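Local coordinates for protein ylmH (Streptococcus pneumoniae, PDB 2FPH) that probably acts in cell division and binds nucleic acid, carrying a putative RNA-binding domain related to the RRM group, at residues A[28-38]-A[65-76]. Residues are numbered along the deposited sequence; the frame is centred on the assembly and turned at random.
Sequences YAPFLTPFINP and EYVRVLLYPDYF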
loop_
_atom_site.group_PDB
_atom_site.type_symbol
_atom_site.label_atom_id
_atom_site.label_comp_id
_atom_site.label_asym_id
_atom_site.label_seq_id
_atom_site.Cartn_x
_atom_site.Cartn_y
_atom_site.Cartn_z
ATOM N N TYR A 28 -10.339 20.662 -0.352
ATOM C CA TYR A 28 -9.055 21.362 -0.013
ATOM C C TYR A 28 -8.479 20.647 1.230
ATOM O O TYR A 28 -8.091 21.244 2.322
ATOM C CB TYR A 28 -9.293 22.897 0.084
ATOM C CG TYR A 28 -8.118 23.761 0.312
ATOM C CD1 TYR A 28 -7.320 24.201 -0.679
ATOM C CD2 TYR A 28 -7.914 24.292 1.589
ATOM C CE1 TYR A 28 -6.237 25.062 -0.402
ATOM C CE2 TYR A 28 -6.895 25.115 1.855
ATOM C CZ TYR A 28 -6.050 25.511 0.870
ATOM O OH TYR A 28 -5.033 26.348 1.217
ATOM N N ALA A 29 -8.409 19.318 1.093
ATOM C CA ALA A 29 -7.812 18.490 2.136
ATOM C C ALA A 29 -7.041 17.330 1.520
ATOM O O ALA A 29 -7.238 17.007 0.379
ATOM C CB ALA A 29 -8.834 17.948 3.039
ATOM N N PRO A 30 -6.131 16.722 2.262
ATOM C CA PRO A 30 -5.350 15.638 1.644
ATOM C C PRO A 30 -6.256 14.446 1.377
ATOM O O PRO A 30 -7.208 14.186 2.164
ATOM C CB PRO A 30 -4.273 15.300 2.696
ATOM C CG PRO A 30 -4.292 16.494 3.596
ATOM C CD PRO A 30 -5.730 16.967 3.650
ATOM N N PHE A 31 -5.907 13.707 0.314
ATOM C CA PHE A 31 -6.520 12.434 -0.007
ATOM C C PHE A 31 -5.414 11.381 -0.037
ATOM O O PHE A 31 -4.374 11.614 -0.624
ATOM C CB PHE A 31 -7.180 12.453 -1.393
ATOM C CG PHE A 31 -7.836 11.134 -1.722
ATOM C CD1 PHE A 31 -8.993 10.751 -1.033
ATOM C CD2 PHE A 31 -7.254 10.212 -2.572
ATOM C CE1 PHE A 31 -9.580 9.532 -1.243
ATOM C CE2 PHE A 31 -7.846 8.952 -2.770
ATOM C CZ PHE A 31 -9.020 8.624 -2.081
ATOM N N LEU A 32 -5.637 10.276 0.665
ATOM C CA LEU A 32 -4.712 9.146 0.701
ATOM C C LEU A 32 -5.280 7.994 -0.147
ATOM O O LEU A 32 -6.403 7.487 0.105
ATOM C CB LEU A 32 -4.530 8.701 2.143
ATOM C CG LEU A 32 -3.758 7.422 2.449
ATOM C CD1 LEU A 32 -2.380 7.685 2.011
ATOM C CD2 LEU A 32 -3.802 7.038 3.989
ATOM N N THR A 33 -4.477 7.533 -1.103
ATOM C CA THR A 33 -4.837 6.482 -2.007
ATOM C C THR A 33 -4.702 5.115 -1.375
ATOM O O THR A 33 -4.040 4.928 -0.301
ATOM C CB THR A 33 -3.949 6.472 -3.276
ATOM O OG1 THR A 33 -2.598 5.991 -2.959
ATOM C CG2 THR A 33 -3.865 7.804 -3.877
ATOM N N PRO A 34 -5.261 4.109 -2.026
ATOM C CA PRO A 34 -4.954 2.737 -1.631
ATOM C C PRO A 34 -3.542 2.382 -2.038
ATOM O O PRO A 34 -2.841 3.167 -2.684
ATOM C CB PRO A 34 -5.909 1.913 -2.476
ATOM C CG PRO A 34 -6.802 2.846 -3.125
ATOM C CD PRO A 34 -6.215 4.161 -3.139
ATOM N N PHE A 35 -3.144 1.136 -1.770
ATOM C CA PHE A 35 -1.869 0.699 -2.352
ATOM C C PHE A 35 -1.947 0.597 -3.886
ATOM O O PHE A 35 -2.901 0.022 -4.437
ATOM C CB PHE A 35 -1.395 -0.598 -1.762
ATOM C CG PHE A 35 -0.870 -0.473 -0.368
ATOM C CD1 PHE A 35 0.476 -0.172 -0.178
ATOM C CD2 PHE A 35 -1.659 -0.685 0.737
ATOM C CE1 PHE A 35 1.038 -0.094 1.082
ATOM C CE2 PHE A 35 -1.096 -0.582 2.049
ATOM C CZ PHE A 35 0.288 -0.314 2.192
ATOM N N ILE A 36 -0.930 1.163 -4.530
ATOM C CA ILE A 36 -0.767 1.144 -5.997
ATOM C C ILE A 36 0.627 0.711 -6.382
ATOM O O ILE A 36 1.567 0.746 -5.567
ATOM C CB ILE A 36 -1.089 2.578 -6.569
ATOM C CG1 ILE A 36 -0.141 3.666 -6.055
ATOM C CG2 ILE A 36 -2.536 2.969 -6.280
ATOM C CD1 ILE A 36 -0.369 5.044 -6.716
ATOM N N ASN A 37 0.774 0.234 -7.617
ATOM C CA ASN A 37 2.052 -0.263 -8.121
ATOM C C ASN A 37 2.945 0.863 -8.649
ATOM O O ASN A 37 2.527 2.026 -8.681
ATOM C CB ASN A 37 1.816 -1.446 -9.102
ATOM C CG ASN A 37 1.291 -1.006 -10.448
ATOM O OD1 ASN A 37 1.566 0.092 -10.925
ATOM N ND2 ASN A 37 0.591 -1.915 -11.122
ATOM N N PRO A 38 4.224 0.596 -8.880
ATOM C CA PRO A 38 5.154 1.643 -9.302
ATOM C C PRO A 38 4.769 2.396 -10.605
ATOM O O PRO A 38 4.962 3.577 -10.716
ATOM C CB PRO A 38 6.437 0.863 -9.474
ATOM C CG PRO A 38 6.299 -0.230 -8.502
ATOM C CD PRO A 38 4.910 -0.706 -8.695
ATOM N N GLU A 65 7.876 -1.528 -3.239
ATOM C CA GLU A 65 7.288 -1.602 -4.575
ATOM C C GLU A 65 5.879 -1.003 -4.618
ATOM O O GLU A 65 5.622 0.004 -5.298
ATOM C CB GLU A 65 7.326 -3.027 -5.110
ATOM C CG GLU A 65 8.755 -3.510 -5.410
ATOM C CD GLU A 65 9.669 -2.463 -6.081
ATOM O OE1 GLU A 65 9.428 -2.104 -7.267
ATOM O OE2 GLU A 65 10.667 -1.998 -5.436
ATOM N N TYR A 66 4.983 -1.604 -3.871
ATOM C CA TYR A 66 3.640 -1.034 -3.632
ATOM C C TYR A 66 3.744 0.153 -2.690
ATOM O O TYR A 66 4.403 0.111 -1.656
ATOM C CB TYR A 66 2.679 -2.111 -3.117
ATOM C CG TYR A 66 2.532 -3.152 -4.169
ATOM C CD1 TYR A 66 1.840 -2.900 -5.335
ATOM C CD2 TYR A 66 3.186 -4.364 -4.046
ATOM C CE1 TYR A 66 1.778 -3.895 -6.369
ATOM C CE2 TYR A 66 3.168 -5.323 -5.065
ATOM C CZ TYR A 66 2.467 -5.095 -6.184
ATOM O OH TYR A 66 2.488 -6.079 -7.129
ATOM N N VAL A 67 2.996 1.203 -3.010
ATOM C CA VAL A 67 3.013 2.437 -2.246
ATOM C C VAL A 67 1.642 2.989 -2.050
ATOM O O VAL A 67 0.710 2.643 -2.752
ATOM C CB VAL A 67 3.933 3.521 -2.898
ATOM C CG1 VAL A 67 5.321 3.057 -2.979
ATOM C CG2 VAL A 67 3.430 3.906 -4.271
ATOM N N ARG A 68 1.498 3.855 -1.061
ATOM C CA ARG A 68 0.318 4.729 -1.004
ATOM C C ARG A 68 0.746 6.158 -1.242
ATOM O O ARG A 68 1.900 6.563 -0.972
ATOM C CB ARG A 68 -0.407 4.616 0.341
ATOM C CG ARG A 68 -0.795 3.246 0.756
ATOM C CD ARG A 68 -1.591 3.144 2.062
ATOM N NE ARG A 68 -2.941 3.678 1.917
ATOM C CZ ARG A 68 -3.833 3.722 2.873
ATOM N NH1 ARG A 68 -3.502 3.306 4.060
ATOM N NH2 ARG A 68 -5.087 4.124 2.635
ATOM N N VAL A 69 -0.161 6.954 -1.808
ATOM C CA VAL A 69 0.170 8.294 -2.185
ATOM C C VAL A 69 -0.741 9.250 -1.494
ATOM O O VAL A 69 -1.957 9.005 -1.314
ATOM C CB VAL A 69 0.096 8.472 -3.776
ATOM C CG1 VAL A 69 0.055 9.904 -4.263
ATOM C CG2 VAL A 69 1.249 7.727 -4.496
ATOM N N LEU A 70 -0.166 10.371 -1.130
ATOM C CA LEU A 70 -0.971 11.437 -0.554
ATOM C C LEU A 70 -1.026 12.588 -1.536
ATOM O O LEU A 70 -0.001 13.055 -2.043
ATOM C CB LEU A 70 -0.339 11.841 0.746
ATOM C CG LEU A 70 -0.595 11.057 1.988
ATOM C CD1 LEU A 70 0.462 11.418 3.005
ATOM C CD2 LEU A 70 -2.083 11.448 2.391
ATOM N N LEU A 71 -2.240 13.055 -1.840
ATOM C CA LEU A 71 -2.463 14.229 -2.702
ATOM C C LEU A 71 -2.926 15.356 -1.796
ATOM O O LEU A 71 -3.801 15.104 -0.981
ATOM C CB LEU A 71 -3.524 13.878 -3.750
ATOM C CG LEU A 71 -3.142 12.768 -4.760
ATOM C CD1 LEU A 71 -4.275 12.195 -5.604
ATOM C CD2 LEU A 71 -2.113 13.267 -5.688
ATOM N N TYR A 72 -2.423 16.610 -1.908
ATOM C CA TYR A 72 -2.736 17.599 -0.881
ATOM C C TYR A 72 -2.502 19.040 -1.310
ATOM O O TYR A 72 -1.753 19.280 -2.255
ATOM C CB TYR A 72 -2.012 17.323 0.420
ATOM C CG TYR A 72 -0.525 17.128 0.235
ATOM C CD1 TYR A 72 -0.026 15.889 -0.088
ATOM C CD2 TYR A 72 0.375 18.186 0.350
ATOM C CE1 TYR A 72 1.321 15.687 -0.315
ATOM C CE2 TYR A 72 1.787 17.965 0.133
ATOM C CZ TYR A 72 2.218 16.714 -0.171
ATOM O OH TYR A 72 3.576 16.470 -0.414
ATOM N N PRO A 73 -3.259 19.957 -0.702
ATOM C CA PRO A 73 -3.014 21.392 -0.883
ATOM C C PRO A 73 -1.713 21.784 -0.183
ATOM O O PRO A 73 -1.261 21.055 0.691
ATOM C CB PRO A 73 -4.207 22.036 -0.189
ATOM C CG PRO A 73 -5.213 20.962 -0.113
ATOM C CD PRO A 73 -4.402 19.748 0.206
ATOM N N ASP A 74 -1.220 22.991 -0.479
ATOM C CA ASP A 74 0.139 23.421 -0.095
ATOM C C ASP A 74 0.365 23.667 1.399
ATOM O O ASP A 74 1.505 23.465 1.908
ATOM C CB ASP A 74 0.543 24.644 -0.886
ATOM C CG ASP A 74 0.699 24.363 -2.383
ATOM O OD1 ASP A 74 1.003 23.207 -2.802
ATOM O OD2 ASP A 74 0.514 25.259 -3.232
ATOM N N TYR A 75 -0.692 24.022 2.108
ATOM C CA TYR A 75 -0.597 24.167 3.538
ATOM C C TYR A 75 -0.079 22.866 4.226
ATOM O O TYR A 75 0.546 22.932 5.279
ATOM C CB TYR A 75 -1.937 24.613 4.114
ATOM C CG TYR A 75 -3.017 23.551 4.156
ATOM C CD1 TYR A 75 -3.916 23.408 3.096
ATOM C CD2 TYR A 75 -3.173 22.742 5.268
ATOM C CE1 TYR A 75 -4.904 22.425 3.118
ATOM C CE2 TYR A 75 -4.182 21.754 5.318
ATOM C CZ TYR A 75 -5.043 21.619 4.233
ATOM O OH TYR A 75 -6.029 20.679 4.289
ATOM N N PHE A 76 -0.308 21.698 3.631
ATOM C CA PHE A 76 -0.044 20.425 4.326
ATOM C C PHE A 76 1.433 19.992 4.056
ATOM O O PHE A 76 1.813 19.930 2.945
ATOM C CB PHE A 76 -1.068 19.390 3.815
ATOM C CG PHE A 76 -1.121 18.100 4.612
ATOM C CD1 PHE A 76 -1.808 18.038 5.819
ATOM C CD2 PHE A 76 -0.562 16.944 4.116
ATOM C CE1 PHE A 76 -1.901 16.868 6.530
ATOM C CE2 PHE A 76 -0.652 15.740 4.828
ATOM C CZ PHE A 76 -1.302 15.713 6.053
#
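Arg68 lies between Leu32 and Phe35, its aliphatic chain against Phe35 and its guanidinium against Leu32. Its CG sits squarely over the centre of the Phe35 ring, 3.7 Å from the centroid, a CH-pi contact, while Leu32 CD2 lies over one face of the guanidinium, off toward its rim. Leu32 CB also meets Leu70 CD2, and on the opposite face Ile36 CD1 touches Val69 CG2 at 3.8 Å. Farther along, Pro30 CG stands over the middle of the Phe76 ring, and Pro73 CB lies off-centre over a face of the Tyr28 ring, which meets Tyr75 obliquely.

Polar bonds follow the backbones. Phe31 and Leu71 form an antiparallel hydrogen-bonded pair, Leu32 and Leu70 the next, non-hydrogen-bonded one. Thr33 then changes the pattern: its N donates to Val69 O, but Val69 N donates to Thr33 OG1 at 2.9 Å, where a regular pair uses the carbonyl. Lying between backbone N and carbonyl carbon (chi1 73°), that hydroxyl also donates to Pro34 O. The register slips by one residue before Ile36 and Val67 pair through both N-H groups. Across the slip, Arg68 NE reaches Thr33 O at 2.8 Å, almost in the guanidinium plane, with a weaker bond from NH2; the bend at chi3 (70°) turns the group back to this carbonyl. At the far end Tyr75 OH donates to Tyr28 O at 2.9 Å, tilted from the carbonyl plane.

In the N-terminal YlmH region, strand 31-32 is an outer strand of the three-stranded antiparallel sheet, with 69-72 in the middle and 54-57 beyond; helix 38-50 and strand 54-57 link the two. Phe31 and Leu71 face helix 11-27, where Trp20 stacks on the Phe31 ring; Leu44 of helix 38-50 touches Thr33, Val69 and Leu71, and Asn37 OD1 caps that helix at Gln40 N.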